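Local structure of tryptophan synthase alpha chain (Campylobacter jejuni, 3THA) at residues Leu27-Glu31 / Leu81-Ile85; Leu34-Ser40 / Arg84-Lys89; Ile117-Val122 / Ile142-Leu147; Tyr169-Ser173 / Leu187-Val191. The protein probably cleaves indoleglycerol phosphate to indole and glyceraldehyde 3-phosphate, the aldol-cleavage half of the last step of tryptophan biosynthesis. One frame throughout, in Å; residues are numbered along the deposited sequence. Where two conformers were deposited one is given.

Interaction 1 (Leu27-Glu31 / Leu81-Ile85); sequences LQTSE and LLARI
A salt bridge from E31 of helix 27-35 to R84, just past helix 75-83, with a small leucine contact between the two helices, ties together part of the outer layer of the TIM barrel. Helix 27-35 follows the first barrel strand. Helix 75-83 lies before the third, and R84 and I85 sit just past its end. The contact is at the surface, away from the predicted catalytic residues.

E31 reaches R84 with CG anti to the backbone N (chi1 -179°) and the chain extended beyond it. R84 approaches side-on, with NE and NH1, and both nitrogens meet the same oxygen, OE1 of E31. The NE to OE1 bond is 2.8 Å and the NH1 to OE1 bond is 2.9 Å. OE1 lies almost in the guanidinium plane. The two flat groups are nevertheless not coplanar: their planes are 39° apart. R84 bends at chi3, and CA of L81 sits over the centre of one guanidinium face, 3.7 Å from its plane.

L81 also packs against the aliphatic part of the acid, its CD1 3.5 Å from CB of E31. The other methyl of L81 meets L27, which also touches V73. The L27 and L81 side chains lie alongside each other and point opposite ways, and L27 CD1 comes within 3.7 Å of L81 CD2.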
loop_
_atom_site.group_PDB
_atom_site.type_symbol
_atom_site.label_atom_id
_atom_site.label_comp_id
_atom_site.label_asym_id
_atom_site.label_seq_id
_atom_site.Cartn_x
_atom_site.Cartn_y
_atom_site.Cartn_z
ATOM N N LEU B 27 -15.707 4.375 -14.549
ATOM C CA LEU B 27 -16.432 5.243 -13.672
ATOM C C LEU B 27 -17.918 4.943 -13.744
ATOM O O LEU B 27 -18.620 4.957 -12.732
ATOM C CB LEU B 27 -16.164 6.701 -14.051
ATOM C CG LEU B 27 -16.472 7.722 -12.936
ATOM C CD1 LEU B 27 -15.810 7.339 -11.575
ATOM C CD2 LEU B 27 -16.084 9.174 -13.376
ATOM N N GLN B 28 -18.401 4.637 -14.939
ATOM C CA GLN B 28 -19.819 4.383 -15.096
ATOM C C GLN B 28 -20.283 3.167 -14.283
ATOM O O GLN B 28 -21.422 3.135 -13.807
ATOM C CB GLN B 28 -20.203 4.257 -16.564
ATOM C CG GLN B 28 -21.683 3.935 -16.785
ATOM C CD GLN B 28 -22.647 4.925 -16.114
ATOM O OE1 GLN B 28 -22.448 6.142 -16.171
ATOM N NE2 GLN B 28 -23.700 4.399 -15.493
ATOM N N THR B 29 -19.400 2.193 -14.088
ATOM C CA THR B 29 -19.732 1.002 -13.279
ATOM C C THR B 29 -19.737 1.336 -11.789
ATOM O O THR B 29 -20.493 0.739 -11.010
ATOM C CB THR B 29 -18.743 -0.127 -13.500
ATOM O OG1 THR B 29 -18.446 -0.235 -14.904
ATOM C CG2 THR B 29 -19.297 -1.497 -12.932
ATOM N N SER B 30 -18.863 2.270 -11.412
ATOM C CA SER B 30 -18.797 2.796 -10.044
ATOM C C SER B 30 -20.075 3.594 -9.790
ATOM O O SER B 30 -20.735 3.382 -8.788
ATOM C CB SER B 30 -17.497 3.605 -9.810
ATOM O OG SER B 30 -16.380 2.740 -9.540
ATOM N N GLU B 31 -20.461 4.444 -10.741
ATOM C CA GLU B 31 -21.747 5.158 -10.685
ATOM C C GLU B 31 -22.968 4.225 -10.571
ATOM O O GLU B 31 -23.814 4.387 -9.727
ATOM C CB GLU B 31 -21.912 6.096 -11.890
ATOM C CG GLU B 31 -23.245 6.903 -11.863
ATOM C CD GLU B 31 -23.182 8.231 -12.622
ATOM O OE1 GLU B 31 -22.070 8.755 -12.815
ATOM O OE2 GLU B 31 -24.244 8.759 -13.028
ATOM N N LEU B 81 -18.915 12.805 -9.360
ATOM C CA LEU B 81 -19.735 11.613 -9.245
ATOM C C LEU B 81 -20.564 11.516 -7.970
ATOM O O LEU B 81 -21.745 11.157 -8.019
ATOM C CB LEU B 81 -18.819 10.395 -9.314
ATOM C CG LEU B 81 -19.412 9.052 -8.944
ATOM C CD1 LEU B 81 -20.479 8.676 -9.963
ATOM C CD2 LEU B 81 -18.277 8.081 -8.948
ATOM N N LEU B 82 -19.934 11.789 -6.838
ATOM C CA LEU B 82 -20.630 11.825 -5.553
ATOM C C LEU B 82 -21.820 12.765 -5.516
ATOM O O LEU B 82 -22.753 12.519 -4.777
ATOM C CB LEU B 82 -19.669 12.164 -4.429
ATOM C CG LEU B 82 -18.774 10.974 -4.156
ATOM C CD1 LEU B 82 -17.665 11.395 -3.214
ATOM C CD2 LEU B 82 -19.617 9.807 -3.582
ATOM N N ALA B 83 -21.810 13.804 -6.350
ATOM C CA ALA B 83 -22.875 14.803 -6.345
ATOM C C ALA B 83 -24.073 14.302 -7.112
ATOM O O ALA B 83 -25.185 14.763 -6.875
ATOM C CB ALA B 83 -22.399 16.088 -6.938
ATOM N N ARG B 84 -23.861 13.371 -8.040
ATOM C CA ARG B 84 -24.999 12.792 -8.742
ATOM C C ARG B 84 -25.566 11.511 -8.126
ATOM O O ARG B 84 -26.437 10.892 -8.699
ATOM C CB ARG B 84 -24.769 12.643 -10.257
ATOM C CG ARG B 84 -23.361 12.725 -10.750
ATOM C CD ARG B 84 -23.324 12.519 -12.275
ATOM N NE ARG B 84 -22.282 11.557 -12.602
ATOM C CZ ARG B 84 -21.015 11.879 -12.779
ATOM N NH1 ARG B 84 -20.113 10.931 -13.041
ATOM N NH2 ARG B 84 -20.647 13.147 -12.700
ATOM N N ILE B 85 -25.097 11.154 -6.939
ATOM C CA ILE B 85 -25.447 9.890 -6.304
ATOM C C ILE B 85 -26.420 10.111 -5.164
ATOM O O ILE B 85 -26.226 11.016 -4.344
ATOM C CB ILE B 85 -24.132 9.185 -5.800
ATOM C CG1 ILE B 85 -23.510 8.419 -6.951
ATOM C CG2 ILE B 85 -24.338 8.292 -4.547
ATOM C CD1 ILE B 85 -24.482 8.009 -7.941
#

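Interaction 2 (Leu34-Ser40 / Arg84-Lys89)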
loop_
_atom_site.group_PDB
_atom_site.type_symbol
_atom_site.label_atom_id
_atom_site.label_comp_id
_atom_site.label_asym_id
_atom_site.label_seq_id
_atom_site.Cartn_x
_atom_site.Cartn_y
_atom_site.Cartn_z
ATOM N N LEU B 34 -22.994 2.653 -7.085
ATOM C CA LEU B 34 -23.421 3.576 -6.017
ATOM C C LEU B 34 -24.929 3.773 -6.008
ATOM O O LEU B 34 -25.560 3.748 -4.972
ATOM C CB LEU B 34 -22.674 4.906 -6.118
ATOM C CG LEU B 34 -21.182 4.727 -5.714
ATOM C CD1 LEU B 34 -20.290 5.948 -6.024
ATOM C CD2 LEU B 34 -21.061 4.350 -4.257
ATOM N N GLN B 35 -25.508 3.921 -7.187
ATOM C CA GLN B 35 -26.921 4.103 -7.261
ATOM C C GLN B 35 -27.666 2.893 -6.731
ATOM O O GLN B 35 -28.836 3.009 -6.370
ATOM C CB GLN B 35 -27.344 4.405 -8.706
ATOM C CG GLN B 35 -26.731 5.679 -9.272
ATOM C CD GLN B 35 -27.391 6.971 -8.765
ATOM O OE1 GLN B 35 -27.748 7.115 -7.582
ATOM N NE2 GLN B 35 -27.532 7.932 -9.671
ATOM N N ARG B 36 -27.023 1.732 -6.689
ATOM C CA ARG B 36 -27.716 0.535 -6.231
ATOM C C ARG B 36 -27.359 0.178 -4.785
ATOM O O ARG B 36 -27.741 -0.854 -4.247
ATOM C CB ARG B 36 -27.510 -0.622 -7.215
ATOM C CG ARG B 36 -28.477 -0.602 -8.433
ATOM C CD ARG B 36 -28.016 -1.502 -9.585
ATOM N NE ARG B 36 -28.282 -2.906 -9.286
ATOM C CZ ARG B 36 -28.219 -3.912 -10.161
ATOM N NH1 ARG B 36 -27.895 -3.694 -11.431
ATOM N NH2 ARG B 36 -28.491 -5.143 -9.759
ATOM N N LEU B 37 -26.636 1.068 -4.134
ATOM C CA LEU B 37 -26.102 0.782 -2.813
ATOM C C LEU B 37 -27.233 0.566 -1.799
ATOM O O LEU B 37 -27.139 -0.285 -0.931
ATOM C CB LEU B 37 -25.157 1.902 -2.389
ATOM C CG LEU B 37 -24.212 1.649 -1.241
ATOM C CD1 LEU B 37 -23.339 0.372 -1.558
ATOM C CD2 LEU B 37 -23.359 2.906 -0.994
ATOM N N ASP B 38 -28.281 1.362 -1.910
ATOM C CA ASP B 38 -29.488 1.195 -1.085
ATOM C C ASP B 38 -30.073 -0.208 -1.097
ATOM O O ASP B 38 -30.596 -0.641 -0.097
ATOM C CB ASP B 38 -30.567 2.209 -1.477
ATOM C CG ASP B 38 -30.284 3.586 -0.917
ATOM O OD1 ASP B 38 -29.357 3.713 -0.093
ATOM O OD2 ASP B 38 -30.979 4.540 -1.306
ATOM N N GLN B 39 -29.980 -0.923 -2.208
ATOM C CA GLN B 39 -30.500 -2.298 -2.234
ATOM C C GLN B 39 -29.464 -3.374 -1.997
ATOM O O GLN B 39 -29.798 -4.556 -2.090
ATOM C CB GLN B 39 -31.224 -2.624 -3.535
ATOM C CG GLN B 39 -32.286 -1.634 -3.952
ATOM C CD GLN B 39 -31.913 -1.057 -5.308
ATOM O OE1 GLN B 39 -32.053 -1.722 -6.347
ATOM N NE2 GLN B 39 -31.373 0.172 -5.296
ATOM N N SER B 40 -28.218 -3.006 -1.717
ATOM C CA SER B 40 -27.215 -4.038 -1.433
ATOM C C SER B 40 -27.160 -4.252 0.071
ATOM O O SER B 40 -27.557 -3.365 0.804
ATOM C CB SER B 40 -25.834 -3.611 -1.946
ATOM O OG SER B 40 -25.305 -2.593 -1.112
ATOM N N ARG B 84 -23.861 13.371 -8.040
ATOM C CA ARG B 84 -24.999 12.792 -8.742
ATOM C C ARG B 84 -25.566 11.511 -8.126
ATOM O O ARG B 84 -26.437 10.892 -8.699
ATOM C CB ARG B 84 -24.769 12.643 -10.257
ATOM C CG ARG B 84 -23.361 12.725 -10.750
ATOM C CD ARG B 84 -23.324 12.519 -12.275
ATOM N NE ARG B 84 -22.282 11.557 -12.602
ATOM C CZ ARG B 84 -21.015 11.879 -12.779
ATOM N NH1 ARG B 84 -20.113 10.931 -13.041
ATOM N NH2 ARG B 84 -20.647 13.147 -12.700
ATOM N N ILE B 85 -25.097 11.154 -6.939
ATOM C CA ILE B 85 -25.447 9.890 -6.304
ATOM C C ILE B 85 -26.420 10.111 -5.164
ATOM O O ILE B 85 -26.226 11.016 -4.344
ATOM C CB ILE B 85 -24.132 9.185 -5.800
ATOM C CG1 ILE B 85 -23.510 8.419 -6.951
ATOM C CG2 ILE B 85 -24.338 8.292 -4.547
ATOM C CD1 ILE B 85 -24.482 8.009 -7.941
ATOM N N LYS B 86 -27.458 9.290 -5.100
ATOM C CA LYS B 86 -28.288 9.309 -3.917
ATOM C C LYS B 86 -28.297 7.954 -3.228
ATOM O O LYS B 86 -28.704 6.943 -3.798
ATOM C CB LYS B 86 -29.715 9.818 -4.216
ATOM C CG LYS B 86 -30.558 10.251 -2.936
ATOM C CD LYS B 86 -29.698 10.897 -1.790
ATOM C CE LYS B 86 -30.557 11.287 -0.545
ATOM N NZ LYS B 86 -29.713 11.613 0.681
ATOM N N THR B 87 -27.814 7.938 -1.994
ATOM C CA THR B 87 -27.866 6.710 -1.199
ATOM C C THR B 87 -28.138 7.047 0.250
ATOM O O THR B 87 -27.932 8.179 0.662
ATOM C CB THR B 87 -26.543 5.899 -1.298
ATOM O OG1 THR B 87 -26.692 4.677 -0.562
ATOM C CG2 THR B 87 -25.378 6.706 -0.724
ATOM N N LYS B 88 -28.602 6.068 1.015
ATOM C CA LYS B 88 -28.790 6.261 2.456
ATOM C C LYS B 88 -27.624 5.703 3.262
ATOM O O LYS B 88 -27.487 5.984 4.446
ATOM C CB LYS B 88 -30.078 5.616 2.917
ATOM C CG LYS B 88 -31.300 6.415 2.535
ATOM C CD LYS B 88 -31.365 7.765 3.281
ATOM C CE LYS B 88 -32.317 8.758 2.583
ATOM N NZ LYS B 88 -33.666 8.197 2.242
ATOM N N LYS B 89 -26.792 4.902 2.621
ATOM C CA LYS B 89 -25.684 4.248 3.316
ATOM C C LYS B 89 -24.525 5.201 3.605
ATOM O O LYS B 89 -24.417 6.264 2.995
ATOM C CB LYS B 89 -25.202 3.050 2.513
ATOM C CG LYS B 89 -26.332 2.109 2.103
ATOM C CD LYS B 89 -26.758 1.289 3.268
ATOM C CE LYS B 89 -28.007 0.520 2.937
ATOM N NZ LYS B 89 -27.765 -0.338 1.763
#
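D38 brings its carboxylate to T87 with CG anti to its own carbonyl carbon (chi1 -78°). T87 holds OG1 anti to its backbone N (chi1 -177°), and this brings the hydroxyl to the same carboxylate. The contact belongs to the TIM barrel. It joins the end of helix 27-35 and the 3-10 turn after it, on the way to strand 44-48, to the loop that leads into the neighbouring strand 90-94.

OD1 of D38 accepts two bonds. The backbone N of K88 gives an almost straight one of 2.7 Å to the syn lone pair of OD1. OG1 of T87 comes from above the carboxylate plane, 2.9 Å from OD1. The same OG1 accepts from the backbone N of K89 at 3.2 Å, which makes an ST turn. T87 is thus tied both to the acid and to its own loop.

Q35 spans the loop start with two weak bonds, from NE2 to the R84 carbonyl and from K86 N to OE1. Beside it, L34 CB packs against I85 CG1 at 3.7 Å. L34 and L37 also touch L45 of strand 44-48.

K89 carries its ammonium to several backbone carbonyls. I42 O accepts from it, and D38 O and S40 O do so weakly. Within 34-40, the strong bond runs from K89 NZ to L37 O, 2.8 Å long, and that oxygen also takes S40 N and S40 OG.

Interaction 3 (Ile117-Val122 / Ile142-Leu147); sequences ICALIV and IALITL
I121 lays its CG1 against I145, with 4.0 Å from CG1 to I145 CB. The two side chains meet at a slant. On the same face, CB of A119 touches CD1 of I145 at 3.7 Å. I121 also lies beside E46, a predicted catalytic residue, so this face looks into the barrel.

L120 and L144 point the other way, to the helix layer. CG of L120 meets CG2 of I142 at 3.9 Å, the two side chains crossing at about a right angle. L144 takes CG anti to its backbone N (chi1 -175°), and its CD1 reaches CG2 of V122. C137 and L133 of helix 131-140 lie over this side.

The strands are the fourth and fifth of the TIM barrel. With helix 131-140 they form a beta-alpha-beta crossover. Their parallel ladder is carried by L120, whose N donates to A143 O at 2.9 Å and whose O accepts from I145 N at 3.0 Å. A143 N to C118 O is a weak bond. At the next position a water links V122 N, just past the strand end, to I145 O. It accepts from V122 N at 2.9 Å and donates to I145 O at 2.7 Å.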
loop_
_atom_site.group_PDB
_atom_site.type_symbol
_atom_site.label_atom_id
_atom_site.label_comp_id
_atom_site.label_asym_id
_atom_site.label_seq_id
_atom_site.Cartn_x
_atom_site.Cartn_y
_atom_site.Cartn_z
ATOM N N ILE B 117 -19.815 12.402 2.649
ATOM C CA ILE B 117 -18.766 11.587 3.240
ATOM C C ILE B 117 -18.713 11.885 4.751
ATOM O O ILE B 117 -18.717 13.056 5.173
ATOM C CB ILE B 117 -17.402 11.884 2.597
ATOM C CG1 ILE B 117 -17.483 11.737 1.057
ATOM C CG2 ILE B 117 -16.277 11.072 3.300
ATOM C CD1 ILE B 117 -17.371 10.301 0.466
ATOM N N CYS B 118 -18.656 10.826 5.557
ATOM C CA CYS B 118 -18.783 10.964 7.007
ATOM C C CYS B 118 -17.496 10.605 7.728
ATOM O O CYS B 118 -17.403 10.828 8.932
ATOM C CB CYS B 118 -19.937 10.084 7.521
ATOM S SG CYS B 118 -19.516 8.324 7.494
ATOM N N ALA B 119 -16.514 10.030 7.013
ATOM C CA ALA B 119 -15.233 9.619 7.629
ATOM C C ALA B 119 -14.116 9.379 6.626
ATOM O O ALA B 119 -14.375 9.009 5.477
ATOM C CB ALA B 119 -15.428 8.378 8.445
ATOM N N LEU B 120 -12.869 9.512 7.079
ATOM C CA LEU B 120 -11.715 9.233 6.251
ATOM C C LEU B 120 -10.888 8.199 6.938
ATOM O O LEU B 120 -10.704 8.269 8.141
ATOM C CB LEU B 120 -10.835 10.467 6.124
ATOM C CG LEU B 120 -11.470 11.832 5.838
ATOM C CD1 LEU B 120 -10.404 12.914 5.968
ATOM C CD2 LEU B 120 -12.055 11.870 4.435
ATOM N N ILE B 121 -10.372 7.247 6.173
ATOM C CA ILE B 121 -9.342 6.360 6.619
ATOM C C ILE B 121 -8.106 6.685 5.761
ATOM O O ILE B 121 -8.172 6.615 4.529
ATOM C CB ILE B 121 -9.729 4.919 6.319
ATOM C CG1 ILE B 121 -11.125 4.605 6.859
ATOM C CG2 ILE B 121 -8.664 3.922 6.834
ATOM C CD1 ILE B 121 -11.632 3.238 6.462
ATOM N N VAL B 122 -6.975 7.015 6.384
ATOM C CA VAL B 122 -5.773 7.356 5.620
ATOM C C VAL B 122 -4.685 6.352 5.973
ATOM O O VAL B 122 -4.079 6.431 7.065
ATOM C CB VAL B 122 -5.282 8.806 5.881
ATOM C CG1 VAL B 122 -4.209 9.165 4.876
ATOM C CG2 VAL B 122 -6.480 9.856 5.795
ATOM N N ILE B 142 -16.035 15.464 10.694
ATOM C CA ILE B 142 -15.681 14.290 9.927
ATOM C C ILE B 142 -14.750 13.550 10.854
ATOM O O ILE B 142 -13.887 14.141 11.505
ATOM C CB ILE B 142 -14.943 14.675 8.636
ATOM C CG1 ILE B 142 -15.931 15.078 7.560
ATOM C CG2 ILE B 142 -14.179 13.528 8.111
ATOM C CD1 ILE B 142 -16.360 13.930 6.674
ATOM N N ALA B 143 -14.954 12.258 10.951
ATOM C CA ALA B 143 -14.089 11.458 11.750
ATOM C C ALA B 143 -12.882 11.015 10.920
ATOM O O ALA B 143 -13.028 10.579 9.761
ATOM C CB ALA B 143 -14.864 10.250 12.259
ATOM N N LEU B 144 -11.701 11.125 11.531
ATOM C CA LEU B 144 -10.462 10.492 11.062
ATOM C C LEU B 144 -10.268 9.170 11.806
ATOM O O LEU B 144 -10.014 9.163 13.020
ATOM C CB LEU B 144 -9.247 11.404 11.331
ATOM C CG LEU B 144 -7.970 10.830 10.740
ATOM C CD1 LEU B 144 -8.140 10.648 9.189
ATOM C CD2 LEU B 144 -6.780 11.681 11.021
ATOM N N ILE B 145 -10.380 8.066 11.084
ATOM C CA ILE B 145 -10.626 6.780 11.671
ATOM C C ILE B 145 -9.324 6.222 12.186
ATOM O O ILE B 145 -8.291 6.327 11.516
ATOM C CB ILE B 145 -11.287 5.825 10.616
ATOM C CG1 ILE B 145 -12.604 6.394 10.087
ATOM C CG2 ILE B 145 -11.436 4.368 11.106
ATOM C CD1 ILE B 145 -13.756 6.392 11.100
ATOM N N THR B 146 -9.397 5.616 13.376
ATOM C CA THR B 146 -8.263 5.155 14.140
ATOM C C THR B 146 -8.057 3.662 13.928
ATOM O O THR B 146 -9.005 2.867 14.095
ATOM C CB THR B 146 -8.529 5.328 15.676
ATOM O OG1 THR B 146 -8.887 6.677 15.981
ATOM C CG2 THR B 146 -7.314 4.976 16.489
ATOM N N LEU B 147 -6.805 3.285 13.665
ATOM C CA LEU B 147 -6.448 1.923 13.384
ATOM C C LEU B 147 -5.742 1.316 14.535
ATOM O O LEU B 147 -4.877 1.954 15.104
ATOM C CB LEU B 147 -5.495 1.874 12.193
ATOM C CG LEU B 147 -6.162 1.775 10.837
ATOM C CD1 LEU B 147 -7.250 2.871 10.621
ATOM C CD2 LEU B 147 -5.084 1.864 9.804
HETATM O O HOH W 1 -6.840 6.495 9.204
#

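Interaction 4 (Tyr169-Ser173 / Leu187-Val191)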
loop_
_atom_site.group_PDB
_atom_site.type_symbol
_atom_site.label_atom_id
_atom_site.label_comp_id
_atom_site.label_asym_id
_atom_site.label_seq_id
_atom_site.Cartn_x
_atom_site.Cartn_y
_atom_site.Cartn_z
ATOM N N TYR B 169 -10.932 0.734 13.816
ATOM C CA TYR B 169 -10.576 -0.173 12.759
ATOM C C TYR B 169 -9.573 -1.105 13.373
ATOM O O TYR B 169 -8.383 -0.768 13.463
ATOM C CB TYR B 169 -9.944 0.596 11.614
ATOM C CG TYR B 169 -9.939 -0.094 10.241
ATOM C CD1 TYR B 169 -9.524 -1.423 10.094
ATOM C CD2 TYR B 169 -10.330 0.600 9.093
ATOM C CE1 TYR B 169 -9.527 -2.050 8.854
ATOM C CE2 TYR B 169 -10.357 -0.042 7.830
ATOM C CZ TYR B 169 -9.927 -1.353 7.728
ATOM O OH TYR B 169 -9.900 -1.994 6.493
ATOM N N LEU B 170 -10.058 -2.263 13.822
ATOM C CA LEU B 170 -9.222 -3.359 14.288
ATOM C C LEU B 170 -8.685 -4.253 13.148
ATOM O O LEU B 170 -9.413 -5.085 12.607
ATOM C CB LEU B 170 -9.969 -4.227 15.302
ATOM C CG LEU B 170 -9.065 -5.316 15.902
ATOM C CD1 LEU B 170 -7.673 -4.772 16.392
ATOM C CD2 LEU B 170 -9.740 -6.058 17.009
ATOM N N LEU B 171 -7.412 -4.101 12.801
ATOM C CA LEU B 171 -6.803 -5.002 11.843
ATOM C C LEU B 171 -6.744 -6.375 12.469
ATOM O O LEU B 171 -6.730 -6.518 13.695
ATOM C CB LEU B 171 -5.412 -4.528 11.423
ATOM C CG LEU B 171 -5.424 -3.113 10.851
ATOM C CD1 LEU B 171 -4.041 -2.622 10.561
ATOM C CD2 LEU B 171 -6.254 -3.054 9.610
ATOM N N ALA B 172 -6.770 -7.390 11.623
ATOM C CA ALA B 172 -6.699 -8.740 12.079
ATOM C C ALA B 172 -5.289 -9.177 11.728
ATOM O O ALA B 172 -4.648 -8.584 10.848
ATOM C CB ALA B 172 -7.742 -9.568 11.373
ATOM N N SER B 173 -4.774 -10.150 12.463
ATOM C CA SER B 173 -3.430 -10.628 12.237
ATOM C C SER B 173 -3.528 -11.953 11.555
ATOM O O SER B 173 -4.558 -12.638 11.651
ATOM C CB SER B 173 -2.708 -10.842 13.548
ATOM O OG SER B 173 -2.688 -9.648 14.280
ATOM N N LEU B 187 -8.414 -12.128 18.989
ATOM C CA LEU B 187 -9.143 -10.955 18.519
ATOM C C LEU B 187 -10.228 -10.539 19.489
ATOM O O LEU B 187 -10.367 -9.353 19.811
ATOM C CB LEU B 187 -9.781 -11.212 17.132
ATOM C CG LEU B 187 -8.900 -10.954 15.912
ATOM C CD1 LEU B 187 -9.310 -11.889 14.789
ATOM C CD2 LEU B 187 -8.978 -9.495 15.466
ATOM N N GLN B 188 -11.010 -11.509 19.936
ATOM C CA GLN B 188 -11.988 -11.252 20.970
ATOM C C GLN B 188 -11.356 -10.683 22.244
ATOM O O GLN B 188 -12.012 -9.908 22.965
ATOM C CB GLN B 188 -12.783 -12.516 21.271
ATOM C CG GLN B 188 -14.001 -12.702 20.370
ATOM C CD GLN B 188 -14.729 -14.006 20.629
ATOM O OE1 GLN B 188 -14.114 -15.065 20.779
ATOM N NE2 GLN B 188 -16.045 -13.938 20.676
ATOM N N ASP B 189 -10.092 -11.048 22.508
ATOM C CA ASP B 189 -9.334 -10.415 23.602
ATOM C C ASP B 189 -9.060 -8.974 23.299
ATOM O O ASP B 189 -9.255 -8.116 24.156
ATOM C CB ASP B 189 -7.998 -11.102 23.869
ATOM C CG ASP B 189 -8.074 -12.106 25.004
ATOM O OD1 ASP B 189 -8.997 -12.952 24.999
ATOM O OD2 ASP B 189 -7.207 -12.033 25.908
ATOM N N LYS B 190 -8.613 -8.692 22.079
ATOM C CA LYS B 190 -8.272 -7.314 21.753
ATOM C C LYS B 190 -9.513 -6.400 21.752
ATOM O O LYS B 190 -9.458 -5.247 22.228
ATOM C CB LYS B 190 -7.467 -7.226 20.455
ATOM C CG LYS B 190 -6.743 -5.904 20.282
ATOM C CD LYS B 190 -5.660 -5.804 21.374
ATOM C CE LYS B 190 -4.780 -4.605 21.173
ATOM N NZ LYS B 190 -3.680 -4.615 22.131
ATOM N N VAL B 191 -10.627 -6.926 21.258
ATOM C CA VAL B 191 -11.925 -6.243 21.294
ATOM C C VAL B 191 -12.368 -5.865 22.712
ATOM O O VAL B 191 -12.647 -4.689 22.979
ATOM C CB VAL B 191 -13.012 -7.100 20.574
ATOM C CG1 VAL B 191 -14.407 -6.701 20.999
ATOM C CG2 VAL B 191 -12.827 -7.014 19.050
#
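NZ of K190 is gripped by a salt bridge to E193 OE1 and a hydrogen bond to T152 O, while CG of the same lysine rests on L170. The ammonium thus has its partners beside the strand-helix contact, and the alkyl chain does the packing: K190 CG is 4.2 Å from L170 CD1. The lysine chain starts out facing the strand, and the bend at chi2 (66°) swings the ammonium clear of it.

L170 is the strand residue at the middle of the contact. Its CG stands anti to the backbone N (chi1 -175°), and the two methyls at its end reach different helix residues. CD2 touches two of them, 3.8 Å from CD2 of L187 and 3.8 Å from CG2 of V191. L170 meets V191 at about a right angle and L187 at a slant. L187 CD2 also reaches back to A172, 4.3 Å from its CB.

L187 and V191 sit one turn apart on the helix. The backbone bond from V191 N to L187 O, 2.8 Å, holds that spacing.

The strand and the helix are consecutive elements of the TIM barrel. Strand 168-171, helix 180-195 and strand 202-205 form a beta-alpha-beta unit. The short axes run nearly antiparallel, 151° between directions, with a closest approach of 10.3 Å. I202 and V204 of the next strand border the same patch.

No hydrogen bond crosses between the two segments, so the contact between them rests on apolar packing, while the polar tie of K190 goes to T152 and E193.

Interactions 1 and 2 are continuous. They share R84 and I85, and L81 CD2 packs on L34 CD1 at 4.1 Å. Interaction 1 also reaches the barrel wall, where L82 CD1 meets I117 CD1 of interaction 3 at 3.9 Å. Interactions 3 and 4 lie on neighbouring strands, with T146 O and Y169 N 2.9 Å apart in a probable hydrogen bond. Interactions 1 and 4 are on opposite sides of the chain's centre, about 33 Å between centres. The side chain of E46, a predicted proton acceptor, comes about 3 Å from that of I121 in interaction 3; the side chains of L171 (interaction 4) and L37 (interaction 2) are about 9 and 10 Å from it.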